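Local atomic coordinates of membrane-bound protease PH1510 (Pyrococcus horikoshii, PDB entry 6M4B), a protein that cleaves substrates preferentially near hydrophobic or aromatic residues and can degrade casein and a stomatin homolog in vitro, here as its N-terminal serine-protease domain. Residues A39-I44 with P69-V74; G91-A96 with T187-N192; L5-V10 with N202-Y207. The protein carries 1 engineered substitution. All blocks are in the same frame, centred on the assembly; numbering follows the deposited sequence.

Interaction 1 (A39-I44 with P69-V74)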
ATOM      1  N   ALA A  39      -6.407 -23.373  -1.243  1.00 46.57           N
ATOM      2  CA  ALA A  39      -5.183 -23.746  -1.954  1.00 45.87           C
ATOM      3  C   ALA A  39      -3.931 -23.451  -1.124  1.00 43.81           C
ATOM      4  O   ALA A  39      -3.911 -22.533  -0.288  1.00 46.31           O
ATOM      5  CB  ALA A  39      -5.100 -23.046  -3.288  1.00 46.68           C
ATOM      6  N   GLU A  40      -2.902 -24.245  -1.378  1.00 40.56           N
ATOM      7  CA  GLU A  40      -1.583 -24.067  -0.817  1.00 42.58           C
ATOM      8  C   GLU A  40      -0.925 -22.778  -1.345  1.00 38.28           C
ATOM      9  O   GLU A  40      -0.102 -22.196  -0.673  1.00 43.51           O
ATOM     10  CB  GLU A  40      -0.732 -25.293  -1.179  1.00 42.61           C
ATOM     11  CG  GLU A  40       0.742 -25.257  -0.786  1.00 44.89           C
ATOM     12  CD  GLU A  40       0.957 -25.193   0.690  1.00 48.30           C
ATOM     13  OE1 GLU A  40       2.075 -24.843   1.124  1.00 51.88           O
ATOM     14  OE2 GLU A  40      -0.009 -25.453   1.432  1.00 47.66           O
ATOM     15  N   ALA A  41      -1.245 -22.418  -2.582  1.00 40.93           N
ATOM     16  CA  ALA A  41      -0.651 -21.265  -3.292  1.00 41.75           C
ATOM     17  C   ALA A  41      -1.352 -21.103  -4.623  1.00 42.98           C
ATOM     18  O   ALA A  41      -1.905 -22.081  -5.156  1.00 41.82           O
ATOM     19  CB  ALA A  41       0.859 -21.433  -3.528  1.00 36.12           C
ATOM     20  N   ILE A  42      -1.294 -19.887  -5.169  1.00 38.29           N
ATOM     21  CA  ILE A  42      -1.688 -19.659  -6.556  1.00 39.51           C
ATOM     22  C   ILE A  42      -0.488 -19.088  -7.300  1.00 40.46           C
ATOM     23  O   ILE A  42       0.173 -18.180  -6.807  1.00 38.03           O
ATOM     24  CB  ILE A  42      -2.932 -18.762  -6.674  1.00 40.93           C
ATOM     25  CG1 ILE A  42      -3.338 -18.625  -8.154  1.00 40.53           C
ATOM     26  CG2 ILE A  42      -2.744 -17.407  -6.023  1.00 43.51           C
ATOM     27  CD1 ILE A  42      -4.605 -17.834  -8.336  1.00 43.66           C
ATOM     28  N   ILE A  43      -0.185 -19.662  -8.454  1.00 41.62           N
ATOM     29  CA  ILE A  43       0.877 -19.205  -9.330  1.00 40.28           C
ATOM     30  C   ILE A  43       0.215 -18.425 -10.467  1.00 43.81           C
ATOM     31  O   ILE A  43      -0.734 -18.884 -11.087  1.00 43.38           O
ATOM     32  CB  ILE A  43       1.683 -20.345  -9.940  1.00 37.93           C
ATOM     33  CG1 ILE A  43       2.428 -21.114  -8.825  1.00 38.84           C
ATOM     34  CG2 ILE A  43       2.694 -19.796 -10.963  1.00 37.54           C
ATOM     35  CD1 ILE A  43       2.939 -22.479  -9.264  1.00 39.17           C
ATOM     36  N   ILE A  44       0.706 -17.219 -10.696  1.00 42.32           N
ATOM     37  CA  ILE A  44       0.212 -16.389 -11.751  1.00 38.88           C
ATOM     38  C   ILE A  44       1.335 -16.200 -12.714  1.00 37.78           C
ATOM     39  O   ILE A  44       2.341 -15.602 -12.377  1.00 42.03           O
ATOM     40  CB  ILE A  44      -0.364 -15.096 -11.200  1.00 45.47           C
ATOM     41  CG1 ILE A  44      -1.643 -15.470 -10.453  1.00 49.30           C
ATOM     42  CG2 ILE A  44      -0.613 -14.109 -12.333  1.00 48.04           C
ATOM     43  CD1 ILE A  44      -2.264 -14.347  -9.700  1.00 54.17           C
ATOM     44  N   PRO A  69      -0.588 -17.810  -0.269  1.00 42.78           N
ATOM     45  CA  PRO A  69       0.549 -17.298  -1.035  1.00 41.87           C
ATOM     46  C   PRO A  69       0.249 -17.131  -2.541  1.00 37.86           C
ATOM     47  O   PRO A  69      -0.305 -18.004  -3.150  1.00 38.26           O
ATOM     48  CB  PRO A  69       1.626 -18.369  -0.800  1.00 42.28           C
ATOM     49  CG  PRO A  69       1.229 -19.056   0.482  1.00 39.09           C
ATOM     50  CD  PRO A  69      -0.248 -19.024   0.520  1.00 38.36           C
ATOM     51  N   VAL A  70       0.606 -15.976  -3.085  1.00 36.96           N
ATOM     52  CA  VAL A  70       0.627 -15.658  -4.507  1.00 35.43           C
ATOM     53  C   VAL A  70       2.075 -15.622  -5.044  1.00 34.96           C
ATOM     54  O   VAL A  70       2.934 -14.825  -4.581  1.00 45.37           O
ATOM     55  CB  VAL A  70       0.005 -14.276  -4.778  1.00 36.68           C
ATOM     56  CG1 VAL A  70      -0.134 -14.028  -6.290  1.00 37.42           C
ATOM     57  CG2 VAL A  70      -1.333 -14.180  -4.091  1.00 40.82           C
ATOM     58  N   ILE A  71       2.341 -16.446  -6.032  1.00 32.94           N
ATOM     59  CA  ILE A  71       3.648 -16.557  -6.655  1.00 37.36           C
ATOM     60  C   ILE A  71       3.490 -15.897  -8.022  1.00 38.92           C
ATOM     61  O   ILE A  71       2.620 -16.282  -8.796  1.00 40.31           O
ATOM     62  CB  ILE A  71       4.095 -18.019  -6.767  1.00 35.63           C
ATOM     63  CG1 ILE A  71       4.218 -18.606  -5.359  1.00 40.01           C
ATOM     64  CG2 ILE A  71       5.431 -18.105  -7.489  1.00 37.70           C
ATOM     65  CD1 ILE A  71       4.499 -20.084  -5.319  1.00 39.98           C
ATOM     66  N   ILE A  72       4.345 -14.920  -8.312  1.00 37.83           N
ATOM     67  CA  ILE A  72       4.346 -14.280  -9.602  1.00 37.34           C
ATOM     68  C   ILE A  72       5.459 -14.945 -10.403  1.00 33.64           C
ATOM     69  O   ILE A  72       6.601 -14.977  -9.964  1.00 34.18           O
ATOM     70  CB  ILE A  72       4.541 -12.743  -9.488  1.00 36.70           C
ATOM     71  CG1 ILE A  72       3.367 -12.105  -8.718  1.00 37.64           C
ATOM     72  CG2 ILE A  72       4.662 -12.137 -10.856  1.00 36.80           C
ATOM     73  CD1 ILE A  72       2.016 -12.213  -9.356  1.00 35.72           C
ATOM     74  N   TYR A  73       5.081 -15.507 -11.553  1.00 36.16           N
ATOM     75  CA  TYR A  73       5.961 -16.301 -12.370  1.00 36.30           C
ATOM     76  C   TYR A  73       6.000 -15.642 -13.725  1.00 39.22           C
ATOM     77  O   TYR A  73       5.011 -15.656 -14.456  1.00 39.76           O
ATOM     78  CB  TYR A  73       5.464 -17.727 -12.485  1.00 39.00           C
ATOM     79  CG  TYR A  73       6.321 -18.732 -13.281  1.00 38.48           C
ATOM     80  CD1 TYR A  73       7.675 -18.535 -13.482  1.00 41.76           C
ATOM     81  CD2 TYR A  73       5.748 -19.898 -13.817  1.00 38.20           C
ATOM     82  CE1 TYR A  73       8.447 -19.458 -14.155  1.00 39.29           C
ATOM     83  CE2 TYR A  73       6.518 -20.838 -14.519  1.00 39.99           C
ATOM     84  CZ  TYR A  73       7.864 -20.641 -14.653  1.00 41.92           C
ATOM     85  OH  TYR A  73       8.657 -21.566 -15.331  1.00 39.14           O
ATOM     86  N   VAL A  74       7.146 -15.049 -14.028  1.00 35.74           N
ATOM     87  CA  VAL A  74       7.329 -14.363 -15.286  1.00 42.47           C
ATOM     88  C   VAL A  74       7.608 -15.429 -16.360  1.00 39.20           C
ATOM     89  O   VAL A  74       8.677 -16.063 -16.397  1.00 37.08           O
ATOM     90  CB  VAL A  74       8.477 -13.333 -15.241  1.00 41.75           C
ATOM     91  CG1 VAL A  74       8.419 -12.471 -16.518  1.00 46.34           C
ATOM     92  CG2 VAL A  74       8.348 -12.449 -13.995  1.00 41.48           C
TER

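Interaction 2 (G91-A96 with T187-N192)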
ATOM      1  N   GLY A  91       5.520  -7.043  -5.014  1.00 30.87           N
ATOM      2  CA  GLY A  91       4.489  -7.094  -3.989  1.00 32.42           C
ATOM      3  C   GLY A  91       4.036  -8.475  -3.589  1.00 34.15           C
ATOM      4  O   GLY A  91       3.180  -8.619  -2.713  1.00 40.09           O
ATOM      5  N   SER A  92       4.645  -9.497  -4.155  1.00 33.64           N
ATOM      6  CA  SER A  92       4.131 -10.853  -4.055  1.00 34.00           C
ATOM      7  C   SER A  92       4.978 -11.691  -3.117  1.00 31.94           C
ATOM      8  O   SER A  92       6.098 -11.323  -2.731  1.00 30.36           O
ATOM      9  CB  SER A  92       4.081 -11.498  -5.453  1.00 38.25           C
ATOM     10  OG  SER A  92       5.350 -12.042  -5.818  1.00 39.95           O
ATOM     11  N   HIS A  93       4.418 -12.840  -2.754  1.00 33.07           N
ATOM     12  CA  HIS A  93       5.017 -13.735  -1.776  1.00 31.73           C
ATOM     13  C   HIS A  93       6.287 -14.407  -2.245  1.00 29.72           C
ATOM     14  O   HIS A  93       7.108 -14.794  -1.434  1.00 31.01           O
ATOM     15  CB  HIS A  93       3.980 -14.769  -1.356  1.00 35.57           C
ATOM     16  CG  HIS A  93       2.804 -14.175  -0.675  1.00 33.75           C
ATOM     17  ND1 HIS A  93       1.703 -13.717  -1.359  1.00 37.04           N
ATOM     18  CD2 HIS A  93       2.553 -13.944   0.641  1.00 36.63           C
ATOM     19  CE1 HIS A  93       0.821 -13.226  -0.500  1.00 36.95           C
ATOM     20  NE2 HIS A  93       1.322 -13.345   0.717  1.00 38.47           N
ATOM     21  N   LEU A  94       6.399 -14.606  -3.560  1.00 28.67           N
ATOM     22  CA  LEU A  94       7.530 -15.265  -4.161  1.00 30.63           C
ATOM     23  C   LEU A  94       7.570 -14.908  -5.649  1.00 31.49           C
ATOM     24  O   LEU A  94       6.523 -14.832  -6.278  1.00 35.47           O
ATOM     25  CB  LEU A  94       7.406 -16.787  -4.013  1.00 30.93           C
ATOM     26  CG  LEU A  94       8.727 -17.569  -4.099  1.00 34.78           C
ATOM     27  CD1 LEU A  94       9.433 -17.408  -2.791  1.00 40.99           C
ATOM     28  CD2 LEU A  94       8.536 -19.068  -4.340  1.00 37.07           C
ATOM     29  N   ILE A  95       8.760 -14.677  -6.193  1.00 29.64           N
ATOM     30  CA  ILE A  95       8.885 -14.369  -7.590  1.00 33.40           C
ATOM     31  C   ILE A  95       9.736 -15.442  -8.203  1.00 33.77           C
ATOM     32  O   ILE A  95      10.822 -15.727  -7.703  1.00 33.75           O
ATOM     33  CB  ILE A  95       9.559 -12.991  -7.859  1.00 35.20           C
ATOM     34  CG1 ILE A  95       8.817 -11.845  -7.144  1.00 36.04           C
ATOM     35  CG2 ILE A  95       9.565 -12.709  -9.344  1.00 36.80           C
ATOM     36  CD1 ILE A  95       9.682 -10.598  -6.983  1.00 38.36           C
ATOM     37  N   ALA A  96       9.262 -15.953  -9.319  1.00 33.74           N
ATOM     38  CA  ALA A  96      10.021 -16.857 -10.164  1.00 35.42           C
ATOM     39  C   ALA A  96      10.080 -16.293 -11.582  1.00 33.97           C
ATOM     40  O   ALA A  96       9.100 -15.695 -12.068  1.00 36.76           O
ATOM     41  CB  ALA A  96       9.355 -18.217 -10.179  1.00 34.80           C
ATOM     42  N   THR A 187       7.452 -17.575   2.469  1.00 36.15           N
ATOM     43  CA  THR A 187       6.940 -16.459   1.732  1.00 34.08           C
ATOM     44  C   THR A 187       7.765 -15.247   2.135  1.00 35.75           C
ATOM     45  O   THR A 187       8.239 -15.147   3.256  1.00 32.77           O
ATOM     46  CB  THR A 187       5.449 -16.213   2.015  1.00 34.59           C
ATOM     47  OG1 THR A 187       5.218 -16.086   3.427  1.00 34.79           O
ATOM     48  CG2 THR A 187       4.633 -17.357   1.469  1.00 33.69           C
ATOM     49  N   LYS A 188       7.951 -14.331   1.212  1.00 34.67           N
ATOM     50  CA  LYS A 188       8.785 -13.186   1.505  1.00 37.55           C
ATOM     51  C   LYS A 188       8.021 -12.066   2.192  1.00 35.65           C
ATOM     52  O   LYS A 188       8.618 -11.191   2.774  1.00 33.03           O
ATOM     53  CB  LYS A 188       9.464 -12.645   0.225  1.00 39.45           C
ATOM     54  CG  LYS A 188      10.483 -13.571  -0.426  1.00 45.80           C
ATOM     55  CD  LYS A 188      11.519 -14.233   0.471  1.00 46.61           C
ATOM     56  CE  LYS A 188      12.403 -13.309   1.294  1.00 50.89           C
ATOM     57  NZ  LYS A 188      13.401 -12.620   0.462  1.00 50.89           N
ATOM     58  N   ILE A 189       6.706 -12.098   2.111  1.00 37.98           N
ATOM     59  CA  ILE A 189       5.842 -11.186   2.845  1.00 35.72           C
ATOM     60  C   ILE A 189       4.871 -12.081   3.648  1.00 39.50           C
ATOM     61  O   ILE A 189       4.687 -13.252   3.331  1.00 37.97           O
ATOM     62  CB  ILE A 189       5.057 -10.205   1.929  1.00 36.26           C
ATOM     63  CG1 ILE A 189       4.200 -10.940   0.900  1.00 38.36           C
ATOM     64  CG2 ILE A 189       5.995  -9.272   1.212  1.00 37.08           C
ATOM     65  CD1 ILE A 189       3.259 -10.039   0.098  1.00 42.15           C
ATOM     66  N   PRO A 190       4.287 -11.556   4.715  1.00 39.92           N
ATOM     67  CA  PRO A 190       3.364 -12.370   5.510  1.00 45.61           C
ATOM     68  C   PRO A 190       2.078 -12.772   4.766  1.00 42.66           C
ATOM     69  O   PRO A 190       1.671 -12.130   3.798  1.00 43.00           O
ATOM     70  CB  PRO A 190       3.021 -11.455   6.721  1.00 48.31           C
ATOM     71  CG  PRO A 190       3.981 -10.326   6.665  1.00 49.14           C
ATOM     72  CD  PRO A 190       4.401 -10.180   5.228  1.00 46.77           C
ATOM     73  N   VAL A 191       1.496 -13.858   5.204  1.00 44.44           N
ATOM     74  CA  VAL A 191       0.133 -14.282   4.814  1.00 48.36           C
ATOM     75  C   VAL A 191      -0.593 -14.195   6.140  1.00 50.82           C
ATOM     76  O   VAL A 191      -0.188 -14.919   7.075  1.00 54.49           O
ATOM     77  CB  VAL A 191       0.111 -15.726   4.263  1.00 51.18           C
ATOM     78  CG1 VAL A 191      -1.307 -16.175   3.897  1.00 53.07           C
ATOM     79  CG2 VAL A 191       0.995 -15.824   3.048  1.00 50.86           C
ATOM     80  N   ASN A 192      -1.559 -13.255   6.257  1.00 60.60           N
ATOM     81  CA  ASN A 192      -2.224 -12.863   7.561  1.00 60.96           C
ATOM     82  C   ASN A 192      -1.295 -12.957   8.767  1.00 59.05           C
ATOM     83  O   ASN A 192      -1.523 -13.759   9.683  1.00 60.02           O
ATOM     84  CB  ASN A 192      -3.489 -13.703   7.837  1.00 67.72           C
ATOM     85  CG  ASN A 192      -4.576 -13.510   6.782  1.00 82.72           C
ATOM     86  OD1 ASN A 192      -5.035 -12.382   6.455  1.00 77.97           O
ATOM     87  ND2 ASN A 192      -5.031 -14.639   6.258  1.00 85.11           N
TER

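Interaction 3 (L5-V10 with N202-Y207)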
ATOM      1  N   LEU A   5      -9.870 -36.992   2.067  1.00 63.05           N
ATOM      2  CA  LEU A   5     -10.192 -35.623   2.578  1.00 57.68           C
ATOM      3  C   LEU A   5      -9.209 -34.493   2.012  1.00 61.28           C
ATOM      4  O   LEU A   5      -9.348 -34.104   0.838  1.00 61.41           O
ATOM      5  CB  LEU A   5     -10.519 -35.630   4.139  1.00 59.46           C
ATOM      6  CG  LEU A   5     -12.061 -35.606   4.418  1.00 71.52           C
ATOM      7  CD1 LEU A   5     -12.501 -36.315   5.715  1.00 71.27           C
ATOM      8  CD2 LEU A   5     -12.686 -34.194   4.333  1.00 65.11           C
ATOM      9  N   ALA A   6      -8.283 -33.949   2.804  1.00 53.89           N
ATOM     10  CA  ALA A   6      -7.537 -32.710   2.468  1.00 52.41           C
ATOM     11  C   ALA A   6      -6.384 -32.911   1.464  1.00 54.62           C
ATOM     12  O   ALA A   6      -5.462 -33.674   1.740  1.00 63.72           O
ATOM     13  CB  ALA A   6      -7.007 -32.048   3.746  1.00 55.46           C
ATOM     14  N   LYS A   7      -6.486 -32.269   0.291  1.00 52.77           N
ATOM     15  CA  LYS A   7      -5.409 -32.230  -0.705  1.00 61.38           C
ATOM     16  C   LYS A   7      -4.672 -30.874  -0.811  1.00 50.58           C
ATOM     17  O   LYS A   7      -5.145 -29.824  -0.375  1.00 52.29           O
ATOM     18  CB  LYS A   7      -5.923 -32.679  -2.095  1.00 73.58           C
ATOM     19  CG  LYS A   7      -7.146 -31.927  -2.684  1.00 87.95           C
ATOM     20  CD  LYS A   7      -8.427 -32.762  -2.644  1.00 93.68           C
ATOM     21  CE  LYS A   7      -9.672 -31.863  -2.508  1.00103.96           C
ATOM     22  NZ  LYS A   7     -10.970 -32.545  -2.809  1.00 94.58           N
ATOM     23  N   ASN A   8      -3.469 -30.937  -1.361  1.00 48.50           N
ATOM     24  CA  ASN A   8      -2.543 -29.846  -1.386  1.00 41.76           C
ATOM     25  C   ASN A   8      -2.675 -29.408  -2.823  1.00 40.66           C
ATOM     26  O   ASN A   8      -2.164 -30.049  -3.738  1.00 45.96           O
ATOM     27  CB  ASN A   8      -1.148 -30.404  -1.049  1.00 48.91           C
ATOM     28  CG  ASN A   8      -0.153 -29.329  -0.571  1.00 52.21           C
ATOM     29  OD1 ASN A   8      -0.516 -28.207  -0.297  1.00 59.21           O
ATOM     30  ND2 ASN A   8       1.118 -29.688  -0.505  1.00 52.63           N
ATOM     31  N   ILE A   9      -3.411 -28.327  -3.033  1.00 43.11           N
ATOM     32  CA  ILE A   9      -3.692 -27.838  -4.364  1.00 45.50           C
ATOM     33  C   ILE A   9      -2.917 -26.537  -4.656  1.00 48.59           C
ATOM     34  O   ILE A   9      -2.962 -25.585  -3.864  1.00 51.33           O
ATOM     35  CB  ILE A   9      -5.203 -27.585  -4.515  1.00 49.00           C
ATOM     36  CG1 ILE A   9      -5.932 -28.936  -4.485  1.00 58.46           C
ATOM     37  CG2 ILE A   9      -5.507 -26.869  -5.817  1.00 45.85           C
ATOM     38  CD1 ILE A   9      -7.417 -28.852  -4.198  1.00 62.70           C
ATOM     39  N   VAL A  10      -2.283 -26.487  -5.821  1.00 41.71           N
ATOM     40  CA  VAL A  10      -1.755 -25.254  -6.351  1.00 47.92           C
ATOM     41  C   VAL A  10      -2.505 -24.883  -7.631  1.00 44.32           C
ATOM     42  O   VAL A  10      -2.540 -25.650  -8.589  1.00 43.97           O
ATOM     43  CB  VAL A  10      -0.238 -25.334  -6.614  1.00 46.12           C
ATOM     44  CG1 VAL A  10       0.278 -24.050  -7.263  1.00 45.22           C
ATOM     45  CG2 VAL A  10       0.486 -25.531  -5.283  1.00 50.92           C
ATOM     46  N   ASN A 202       4.196 -32.877  -2.604  1.00 43.39           N
ATOM     47  CA  ASN A 202       3.176 -33.576  -3.402  1.00 42.72           C
ATOM     48  C   ASN A 202       1.983 -32.713  -3.525  1.00 38.20           C
ATOM     49  O   ASN A 202       1.284 -32.459  -2.532  1.00 40.68           O
ATOM     50  CB  ASN A 202       2.783 -34.879  -2.723  1.00 40.19           C
ATOM     51  CG  ASN A 202       3.897 -35.876  -2.778  1.00 42.09           C
ATOM     52  OD1 ASN A 202       4.545 -36.177  -1.787  1.00 48.98           O
ATOM     53  ND2 ASN A 202       4.179 -36.338  -3.973  1.00 41.82           N
ATOM     54  N   VAL A 203       1.743 -32.230  -4.728  1.00 40.54           N
ATOM     55  CA  VAL A 203       0.750 -31.191  -4.924  1.00 43.28           C
ATOM     56  C   VAL A 203      -0.041 -31.442  -6.195  1.00 42.80           C
ATOM     57  O   VAL A 203       0.465 -32.040  -7.099  1.00 46.68           O
ATOM     58  CB  VAL A 203       1.441 -29.840  -4.898  1.00 47.55           C
ATOM     59  CG1 VAL A 203       2.530 -29.778  -5.924  1.00 57.40           C
ATOM     60  CG2 VAL A 203       0.453 -28.764  -5.202  1.00 61.41           C
ATOM     61  N   GLU A 204      -1.330 -31.095  -6.197  1.00 48.40           N
ATOM     62  CA  GLU A 204      -2.163 -31.220  -7.389  1.00 49.77           C
ATOM     63  C   GLU A 204      -2.230 -29.895  -8.077  1.00 46.83           C
ATOM     64  O   GLU A 204      -2.816 -28.973  -7.563  1.00 48.18           O
ATOM     65  CB  GLU A 204      -3.570 -31.692  -7.031  1.00 54.61           C
ATOM     66  CG  GLU A 204      -3.570 -33.123  -6.501  1.00 67.70           C
ATOM     67  CD  GLU A 204      -4.924 -33.601  -6.006  1.00 71.55           C
ATOM     68  OE1 GLU A 204      -5.906 -33.448  -6.789  1.00 74.05           O
ATOM     69  OE2 GLU A 204      -4.962 -34.169  -4.863  1.00 64.10           O
ATOM     70  N   VAL A 205      -1.638 -29.804  -9.255  1.00 48.32           N
ATOM     71  CA  VAL A 205      -1.670 -28.575 -10.025  1.00 49.45           C
ATOM     72  C   VAL A 205      -3.016 -28.491 -10.741  1.00 52.41           C
ATOM     73  O   VAL A 205      -3.388 -29.425 -11.388  1.00 63.07           O
ATOM     74  CB  VAL A 205      -0.547 -28.565 -11.046  1.00 48.47           C
ATOM     75  CG1 VAL A 205      -0.623 -27.300 -11.905  1.00 54.05           C
ATOM     76  CG2 VAL A 205       0.804 -28.676 -10.330  1.00 49.30           C
ATOM     77  N   ARG A 206      -3.752 -27.395 -10.591  1.00 53.04           N
ATOM     78  CA  ARG A 206      -5.000 -27.151 -11.353  1.00 54.29           C
ATOM     79  C   ARG A 206      -4.948 -25.807 -12.080  1.00 49.97           C
ATOM     80  O   ARG A 206      -4.546 -24.817 -11.501  1.00 54.47           O
ATOM     81  CB  ARG A 206      -6.205 -27.166 -10.431  1.00 52.15           C
ATOM     82  CG  ARG A 206      -6.444 -28.489  -9.738  1.00 55.43           C
ATOM     83  CD  ARG A 206      -7.651 -28.363  -8.830  1.00 69.72           C
ATOM     84  NE  ARG A 206      -8.034 -29.645  -8.229  1.00 80.41           N
ATOM     85  CZ  ARG A 206      -8.917 -29.782  -7.244  1.00 79.68           C
ATOM     86  NH1 ARG A 206      -9.179 -30.990  -6.764  1.00 80.69           N
ATOM     87  NH2 ARG A 206      -9.534 -28.719  -6.726  1.00 73.45           N
ATOM     88  N   TYR A 207      -5.319 -25.782 -13.346  1.00 48.65           N
ATOM     89  CA  TYR A 207      -5.259 -24.571 -14.174  1.00 50.12           C
ATOM     90  C   TYR A 207      -6.587 -23.852 -14.088  1.00 48.93           C
ATOM     91  O   TYR A 207      -7.608 -24.468 -14.139  1.00 55.97           O
ATOM     92  CB  TYR A 207      -4.801 -24.888 -15.621  1.00 50.73           C
ATOM     93  CG  TYR A 207      -3.324 -25.239 -15.678  1.00 47.28           C
ATOM     94  CD1 TYR A 207      -2.883 -26.483 -15.284  1.00 51.99           C
ATOM     95  CD2 TYR A 207      -2.344 -24.288 -16.065  1.00 55.60           C
ATOM     96  CE1 TYR A 207      -1.515 -26.812 -15.278  1.00 57.63           C
ATOM     97  CE2 TYR A 207      -0.969 -24.614 -16.082  1.00 56.75           C
ATOM     98  CZ  TYR A 207      -0.557 -25.872 -15.670  1.00 56.54           C
ATOM     99  OH  TYR A 207       0.776 -26.288 -15.645  1.00 65.56           O
TER
HETATM  100  O   HOH W   1     -11.341 -31.796  -5.413  1.00 57.10           O
HETATM  101  O   HOH W   2       3.228 -32.089  -0.157  1.00 46.18           O

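Interaction 1 (A39-I44 with P69-V74)
In I43 and I71 the first torsions are nearly equal, each putting CG1 anti to the carbonyl carbon and CG2 anti to the backbone N, and the two chains run alongside each other from the same face, with I43 CG1 4.1 Å from I71 CB. I43 CG2 meets Y73 CB, on the neighbouring strand, at 3.8 Å. I42 is built differently: its CG1 is anti to the backbone N (chi1 -177°), which leaves CG2 between N and carbonyl carbon, where it meets V70 CG2 at 4.0 Å. I44 reaches back with CD1 to V70 CG1, also 4.0 Å, so V70 is gripped by two isoleucines.

The backbones pair in parallel, their axes 4.8 Å apart and 21° from parallel. I42 N donates to P69 O and I71 N to I42 O; the next two bonds run from I44 N to I71 O and from Y73 N to I44 O, all 2.9 Å long. The third is almost straight at the acceptor, with a C=O...N angle of 177°. P69 suits the entry to its strand: it has no N-H to give, yet its carbonyl accepts the first bond, while its ring carbon CD packs 3.4 Å from E40 O.

Beta-branched residues fit here because they suit extended backbone and fill both faces. I43 and I71 lie on one, where I175 and L178 of helix 175-182 cover I43 and Y73, whose hydroxyl bonds to A172 O. I42, V70, I44 and I72 lie on the other, where helix 21-36 covers I42 and I44. Strand 41-47, helix 53-64 and strand 70-74 form a beta-alpha-beta unit in the parallel sheet of this domain, which belongs to the ClpP/crotonase clan.

Interaction 2 (G91-A96 with T187-N192)
One face of the H93 imidazole carries I189 CG1, a CH-pi contact 3.8 Å from the ring centroid and 27° off the normal, displaced toward the rim so that CD2 is its nearest ring atom. At the edge, near the ring plane, lie T187 CB and P190 O. V191 CG2 approaches obliquely, 3.4 Å from H93 NE2, and both aliphatic side chains cross that of H93 at about a right angle.

With CG1 of I189 between its backbone N and carbonyl carbon (chi1 57°), the branch reaches over the imidazole, and its CD1 continues to G91 O at 3.2 Å. A branched aliphatic chain suits this place, covering a ring and touching a backbone carbonyl at once. A firm main-chain bond, K188 N to H93 O over 2.8 Å, joins the residues leading into strand 94-97 to the loop between helix 175-182 and strand 204-207.

T187 holds the shape of the loop by giving its hydroxyl proton to I189 O at 2.9 Å. S92 OG bonds to A89 O, tying its segment to helix 84-90. V70 of the sheet also touches H93, and P190 packs against I125 of the second subunit.

The only bond from the imidazole to the loop, H93 NE2 to P190 O, is weak at 3.3 Å and bent to 135°. A carbonyl can only accept, so the contact is consistent with a proton on NE2, though too weak to prove it. Within this contact the ring offers mostly a surface for aliphatic carbons, while the backbone bond at its own carbonyl supplies the stronger polar anchor.

Interaction 3 (L5-V10 with N202-Y207)
V10 and V203 pack together in the tight part of this contact, beside the backbone bonds that hold it; the 3.2 Å modelled between V10 CG2 and V203 CG2 is shorter than carbons usually allow and is doubtful as an exact value. V203 has CG1 between N and carbonyl carbon (chi1 56°), leaving CG2 anti to N and turned to V10 and to the carbonyl of N8. Compact valines suit this place, where L179 of helix 175-182 touches V203 and F200 touches V10.

Parallel backbone bonds hold the same part. E204 N gives a short, straight bond of 2.8 Å to N8 O, and R206 N another to V10 O. Between them V10 N donates to E204 O at 3.1 Å, from well above the carbonyl plane.

Across the sheet, I9 borders the charged side chains. Its CD1 lies over one face of the R206 guanidinium, 3.3 Å from NH2, and R206 extends to meet it. NH2 bonds weakly to Y11 OH, and NH1 reaches a water that also accepts from K7 NZ, 2.7 Å from each. K7 CB lies 3.3 Å from E204 OE2, with no salt bridge between the charged ends; long polar chains suit an exposed rim.

At the other end the grip is also loose. N8 ND2 bonds to N199 O and gives N202 O a weak bond of 3.4 Å, while a second water accepts from both N8 ND2 and N202 N.

The chemistry is therefore divided: backbone bonds and valine methyls fasten the edge strand, while the surface side chains meet partly through water. The like charges of K7 and R206 would be expected to repel, and the shared water, with E204 nearby, may ease this.

Interactions 1 and 3 belong to neighbouring parts of one parallel sheet and meet where E40 N bonds to I9 O; interaction 2 adjoins interaction 1 through strands 70-74 and 94-97, with I72 and V74 paired to A96. Interactions 1 and 2 are buried, whereas interaction 3 lies at the outer strand 204-207 and is only partly so. Chemistry follows place. In the sheet interior isoleucines and valine line regular backbone bonds; in interaction 2 a loop without regular structure relies on one histidine and a single strong backbone bond; at the edge, charged side chains and waters join the pairing. Interactions 2 and 3 do not touch, their centres about 19 Å apart.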